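Local structure of 5'-tyrosyl-DNA phosphodiesterase (Caenorhabditis elegans, 4FVA) at residues I97-L108 and Q136-K147. The protein is a phosphodiesterase of the endonuclease/exonuclease/phosphatase family, with a DNase I-like fold that binds a magnesium ion. Sequence-based numbering, arbitrary orientation.
Sequences IHFQNSGMYRTL and QRCAQFGFCMDK. With EDO (1,2-ethanediol), chain E.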
loop_
_atom_site.group_PDB
_atom_site.type_symbol
_atom_site.label_atom_id
_atom_site.label_comp_id
_atom_site.label_asym_id
_atom_site.label_seq_id
_atom_site.Cartn_x
_atom_site.Cartn_y
_atom_site.Cartn_z
ATOM N N ILE A 97 5.219 -12.124 7.681
ATOM C CA ILE A 97 4.606 -12.611 8.905
ATOM C C ILE A 97 3.145 -12.892 8.647
ATOM O O ILE A 97 2.384 -11.982 8.279
ATOM C CB ILE A 97 4.690 -11.576 10.033
ATOM C CG1 ILE A 97 6.144 -11.140 10.255
ATOM C CG2 ILE A 97 4.055 -12.142 11.311
ATOM C CD1 ILE A 97 6.274 -10.005 11.247
ATOM N N HIS A 98 2.747 -14.148 8.845
ATOM C CA HIS A 98 1.341 -14.536 8.709
ATOM C C HIS A 98 0.552 -14.198 9.971
ATOM O O HIS A 98 0.912 -14.623 11.070
ATOM C CB HIS A 98 1.238 -16.030 8.371
ATOM C CG HIS A 98 1.688 -16.366 6.982
ATOM N ND1 HIS A 98 3.010 -16.307 6.585
ATOM C CD2 HIS A 98 0.994 -16.798 5.899
ATOM C CE1 HIS A 98 3.106 -16.656 5.315
ATOM N NE2 HIS A 98 1.897 -16.965 4.874
ATOM N N PHE A 99 -0.503 -13.394 9.824
ATOM C CA PHE A 99 -1.354 -13.075 10.958
ATOM C C PHE A 99 -2.002 -14.364 11.448
ATOM O O PHE A 99 -2.703 -15.050 10.697
ATOM C CB PHE A 99 -2.425 -12.049 10.591
ATOM C CG PHE A 99 -1.879 -10.703 10.194
ATOM C CD1 PHE A 99 -0.829 -10.128 10.892
ATOM C CD2 PHE A 99 -2.463 -9.984 9.158
ATOM C CE1 PHE A 99 -0.343 -8.872 10.541
ATOM C CE2 PHE A 99 -1.982 -8.726 8.792
ATOM C CZ PHE A 99 -0.925 -8.171 9.487
ATOM N N GLN A 100 -1.760 -14.685 12.709
ATOM C CA GLN A 100 -2.245 -15.922 13.314
ATOM C C GLN A 100 -3.775 -15.966 13.353
ATOM O O GLN A 100 -4.379 -17.022 13.159
ATOM C CB GLN A 100 -1.619 -16.061 14.708
ATOM C CG GLN A 100 -0.095 -16.324 14.615
ATOM C CD GLN A 100 0.612 -16.464 15.964
ATOM O OE1 GLN A 100 0.072 -16.105 17.013
ATOM N NE2 GLN A 100 1.851 -16.942 15.928
ATOM N N ASN A 101 -4.397 -14.809 13.570
ATOM C CA ASN A 101 -5.849 -14.713 13.692
ATOM C C ASN A 101 -6.579 -14.525 12.360
ATOM O O ASN A 101 -7.782 -14.261 12.343
ATOM C CB ASN A 101 -6.216 -13.547 14.609
ATOM C CG ASN A 101 -6.048 -12.196 13.923
ATOM O OD1 ASN A 101 -5.487 -12.110 12.823
ATOM N ND2 ASN A 101 -6.506 -11.136 14.576
ATOM N N SER A 102 -5.867 -14.622 11.243
ATOM C CA SER A 102 -6.512 -14.374 9.952
ATOM C C SER A 102 -7.112 -15.624 9.303
ATOM O O SER A 102 -6.488 -16.688 9.256
ATOM C CB SER A 102 -5.556 -13.719 8.959
ATOM O OG SER A 102 -6.257 -13.445 7.758
ATOM N N GLY A 103 -8.322 -15.478 8.781
ATOM C CA GLY A 103 -8.905 -16.531 7.972
ATOM C C GLY A 103 -8.737 -16.243 6.485
ATOM O O GLY A 103 -9.278 -16.964 5.642
ATOM N N MET A 104 -7.958 -15.211 6.160
ATOM C CA MET A 104 -7.845 -14.731 4.783
ATOM C C MET A 104 -6.392 -14.669 4.256
ATOM O O MET A 104 -6.075 -13.900 3.333
ATOM C CB MET A 104 -8.539 -13.367 4.670
ATOM C CG MET A 104 -10.017 -13.402 5.035
ATOM S SD MET A 104 -10.795 -11.769 4.965
ATOM C CE MET A 104 -12.320 -12.087 5.864
ATOM N N TYR A 105 -5.527 -15.495 4.847
ATOM C CA TYR A 105 -4.112 -15.620 4.470
ATOM C C TYR A 105 -3.382 -14.280 4.534
ATOM O O TYR A 105 -2.440 -14.052 3.761
ATOM C CB TYR A 105 -3.933 -16.183 3.052
ATOM C CG TYR A 105 -4.898 -17.275 2.666
ATOM C CD1 TYR A 105 -4.902 -18.506 3.314
ATOM C CD2 TYR A 105 -5.795 -17.079 1.621
ATOM C CE1 TYR A 105 -5.794 -19.505 2.944
ATOM C CE2 TYR A 105 -6.691 -18.065 1.243
ATOM C CZ TYR A 105 -6.686 -19.276 1.903
ATOM O OH TYR A 105 -7.578 -20.255 1.518
ATOM N N ARG A 106 -3.817 -13.393 5.426
ATOM C CA ARG A 106 -3.248 -12.053 5.474
ATOM C C ARG A 106 -1.926 -12.048 6.219
ATOM O O ARG A 106 -1.723 -12.829 7.166
ATOM C CB ARG A 106 -4.246 -11.060 6.081
ATOM C CG ARG A 106 -5.596 -11.035 5.356
ATOM C CD ARG A 106 -5.456 -10.752 3.845
ATOM N NE ARG A 106 -6.740 -10.918 3.154
ATOM C CZ ARG A 106 -7.700 -9.999 3.152
ATOM N NH1 ARG A 106 -7.502 -8.851 3.790
ATOM N NH2 ARG A 106 -8.851 -10.219 2.512
ATOM N N THR A 107 -1.039 -11.138 5.807
ATOM C CA THR A 107 0.340 -11.149 6.247
ATOM C C THR A 107 0.843 -9.731 6.464
ATOM O O THR A 107 0.290 -8.763 5.924
ATOM C CB THR A 107 1.247 -11.792 5.166
ATOM O OG1 THR A 107 1.074 -11.073 3.928
ATOM C CG2 THR A 107 0.880 -13.272 4.938
ATOM N N LEU A 108 1.920 -9.613 7.225
ATOM C CA LEU A 108 2.663 -8.359 7.267
ATOM C C LEU A 108 3.932 -8.641 6.501
ATOM O O LEU A 108 4.769 -9.441 6.936
ATOM C CB LEU A 108 2.972 -7.953 8.706
ATOM C CG LEU A 108 3.759 -6.659 8.909
ATOM C CD1 LEU A 108 3.044 -5.519 8.218
ATOM C CD2 LEU A 108 3.880 -6.371 10.406
ATOM N N GLN A 136 -10.603 -9.066 14.347
ATOM C CA GLN A 136 -9.325 -9.491 13.785
ATOM C C GLN A 136 -8.553 -8.307 13.237
ATOM O O GLN A 136 -7.334 -8.211 13.420
ATOM C CB GLN A 136 -9.509 -10.512 12.658
ATOM C CG GLN A 136 -10.180 -11.822 13.047
ATOM C CD GLN A 136 -11.688 -11.773 12.865
ATOM O OE1 GLN A 136 -12.359 -10.811 13.261
ATOM N NE2 GLN A 136 -12.225 -12.807 12.227
ATOM N N ARG A 137 -9.261 -7.411 12.552
ATOM C CA ARG A 137 -8.604 -6.268 11.918
ATOM C C ARG A 137 -7.957 -5.337 12.944
ATOM O O ARG A 137 -6.819 -4.901 12.769
ATOM C CB ARG A 137 -9.589 -5.501 11.032
ATOM C CG ARG A 137 -9.064 -4.170 10.514
ATOM C CD ARG A 137 -9.951 -3.652 9.385
ATOM N NE ARG A 137 -11.332 -3.427 9.809
ATOM C CZ ARG A 137 -12.338 -4.259 9.550
ATOM N NH1 ARG A 137 -12.114 -5.377 8.873
ATOM N NH2 ARG A 137 -13.567 -3.977 9.966
ATOM N N CYS A 138 -8.676 -5.041 14.021
ATOM C CA CYS A 138 -8.144 -4.144 15.042
ATOM C C CYS A 138 -6.931 -4.744 15.738
ATOM O O CYS A 138 -5.985 -4.034 16.082
ATOM C CB CYS A 138 -9.226 -3.777 16.068
ATOM S SG CYS A 138 -10.489 -2.678 15.456
ATOM N N ALA A 139 -6.948 -6.055 15.941
ATOM C CA ALA A 139 -5.796 -6.727 16.537
ATOM C C ALA A 139 -4.591 -6.676 15.606
ATOM O O ALA A 139 -3.461 -6.468 16.043
ATOM C CB ALA A 139 -6.142 -8.171 16.882
ATOM N N GLN A 140 -4.832 -6.893 14.317
ATOM C CA GLN A 140 -3.750 -6.854 13.337
ATOM C C GLN A 140 -3.110 -5.468 13.303
ATOM O O GLN A 140 -1.885 -5.350 13.299
ATOM C CB GLN A 140 -4.263 -7.277 11.960
ATOM C CG GLN A 140 -4.650 -8.755 11.892
ATOM C CD GLN A 140 -5.474 -9.095 10.658
ATOM O OE1 GLN A 140 -5.763 -8.227 9.826
ATOM N NE2 GLN A 140 -5.875 -10.365 10.544
ATOM N N PHE A 141 -3.935 -4.425 13.257
ATOM C CA PHE A 141 -3.419 -3.060 13.229
ATOM C C PHE A 141 -2.523 -2.790 14.452
ATOM O O PHE A 141 -1.425 -2.240 14.318
ATOM C CB PHE A 141 -4.560 -2.048 13.153
ATOM C CG PHE A 141 -4.095 -0.624 12.988
ATOM C CD1 PHE A 141 -3.876 -0.097 11.722
ATOM C CD2 PHE A 141 -3.861 0.179 14.099
ATOM C CE1 PHE A 141 -3.433 1.216 11.561
ATOM C CE2 PHE A 141 -3.419 1.490 13.950
ATOM C CZ PHE A 141 -3.210 2.010 12.677
ATOM N N GLY A 142 -3.003 -3.181 15.638
ATOM C CA GLY A 142 -2.242 -3.019 16.868
ATOM C C GLY A 142 -0.917 -3.752 16.773
ATOM O O GLY A 142 0.145 -3.203 17.086
ATOM N N PHE A 143 -0.976 -4.982 16.281
ATOM C CA PHE A 143 0.213 -5.786 16.090
ATOM C C PHE A 143 1.173 -5.086 15.144
ATOM O O PHE A 143 2.379 -5.013 15.407
ATOM C CB PHE A 143 -0.180 -7.166 15.550
ATOM C CG PHE A 143 0.985 -8.044 15.190
ATOM C CD1 PHE A 143 1.567 -8.881 16.136
ATOM C CD2 PHE A 143 1.500 -8.035 13.896
ATOM C CE1 PHE A 143 2.658 -9.694 15.800
ATOM C CE2 PHE A 143 2.580 -8.846 13.546
ATOM C CZ PHE A 143 3.159 -9.677 14.497
ATOM N N CYS A 144 0.651 -4.553 14.047
ATOM C CA CYS A 144 1.523 -3.867 13.099
ATOM C C CYS A 144 2.194 -2.662 13.750
ATOM O O CYS A 144 3.386 -2.432 13.567
ATOM C CB CYS A 144 0.752 -3.442 11.846
ATOM S SG CYS A 144 0.246 -4.835 10.810
ATOM N N MET A 145 1.430 -1.898 14.521
ATOM C CA MET A 145 1.994 -0.712 15.170
ATOM C C MET A 145 3.069 -1.083 16.204
ATOM O O MET A 145 4.088 -0.400 16.336
ATOM C CB MET A 145 0.885 0.163 15.774
ATOM C CG MET A 145 0.150 1.057 14.743
ATOM S SD MET A 145 1.293 2.080 13.766
ATOM C CE MET A 145 0.182 2.906 12.627
ATOM N N ASP A 146 2.864 -2.185 16.911
ATOM C CA ASP A 146 3.871 -2.657 17.846
ATOM C C ASP A 146 5.158 -2.995 17.118
ATOM O O ASP A 146 6.258 -2.707 17.599
ATOM C CB ASP A 146 3.363 -3.870 18.626
ATOM C CG ASP A 146 2.281 -3.507 19.639
ATOM O OD1 ASP A 146 2.181 -2.324 20.016
ATOM O OD2 ASP A 146 1.543 -4.415 20.073
ATOM N N LYS A 147 5.016 -3.614 15.953
ATOM C CA LYS A 147 6.161 -3.975 15.144
ATOM C C LYS A 147 6.900 -2.732 14.663
ATOM O O LYS A 147 8.135 -2.678 14.703
ATOM C CB LYS A 147 5.711 -4.842 13.966
ATOM C CG LYS A 147 6.841 -5.346 13.076
ATOM C CD LYS A 147 7.860 -6.147 13.872
ATOM C CE LYS A 147 8.845 -6.866 12.959
ATOM N NZ LYS A 147 9.556 -5.942 12.022
HETATM C C1 EDO E . -2.400 -11.537 15.016
HETATM O O1 EDO E . -2.545 -10.538 16.042
HETATM C C2 EDO E . -0.908 -11.845 14.831
HETATM O O2 EDO E . -0.719 -13.080 14.127
#
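Asn101 holds CG between its own backbone N and carbonyl carbon (chi1 76°), while Gln140 runs out straight beyond CG; these torsions bring the two amides together where the loop joining strands 90-98 and 107-115 meets helix 134-154. The arrangement belongs to the DNase I-like fold, in which helices pack on the outside of a two-sheet core. Gln140 NE2 donates to Asn101 OD1 at 2.9 Å, nearly straight; the acceptor OD1 lies close to the amide plane of Gln140, while NE2 is tilted 24° from the carbonyl plane of Asn101. The other half of the Asn101 amide is used as well: ND2 gives a longer bond of 3.3 Å to Gln136 O, which it meets on a lone pair, although that oxygen already accepts from Gln140 N within the helix. A short amide at the third position of the type I turn from Phe99 to Ser102 thus joins the turn to both a helix side chain and the helix backbone. Gln140 OE1 accepts from Glu128 N, so both ends of this buried amide are bonded and its rotation is fixed.

The Gln140 side chain also packs against Phe99. Its CG sits over one ring face in a CH-pi contact, 3.9 Å from the centroid, with the amide plane only 18° from the ring; the opposite face rests on the backbone of Thr107 and Leu108. Farther along the helix, Phe143 meets the edge of the Phe99 ring and also touches Ile97 and Leu108, a wide apolar surface bridging the strand ends. Cys144, compact enough for the buried layer facing Phe162, approaches obliquely, its SG lying 3.8 Å from Phe99 CZ and 3.9 Å from Leu108 CD1.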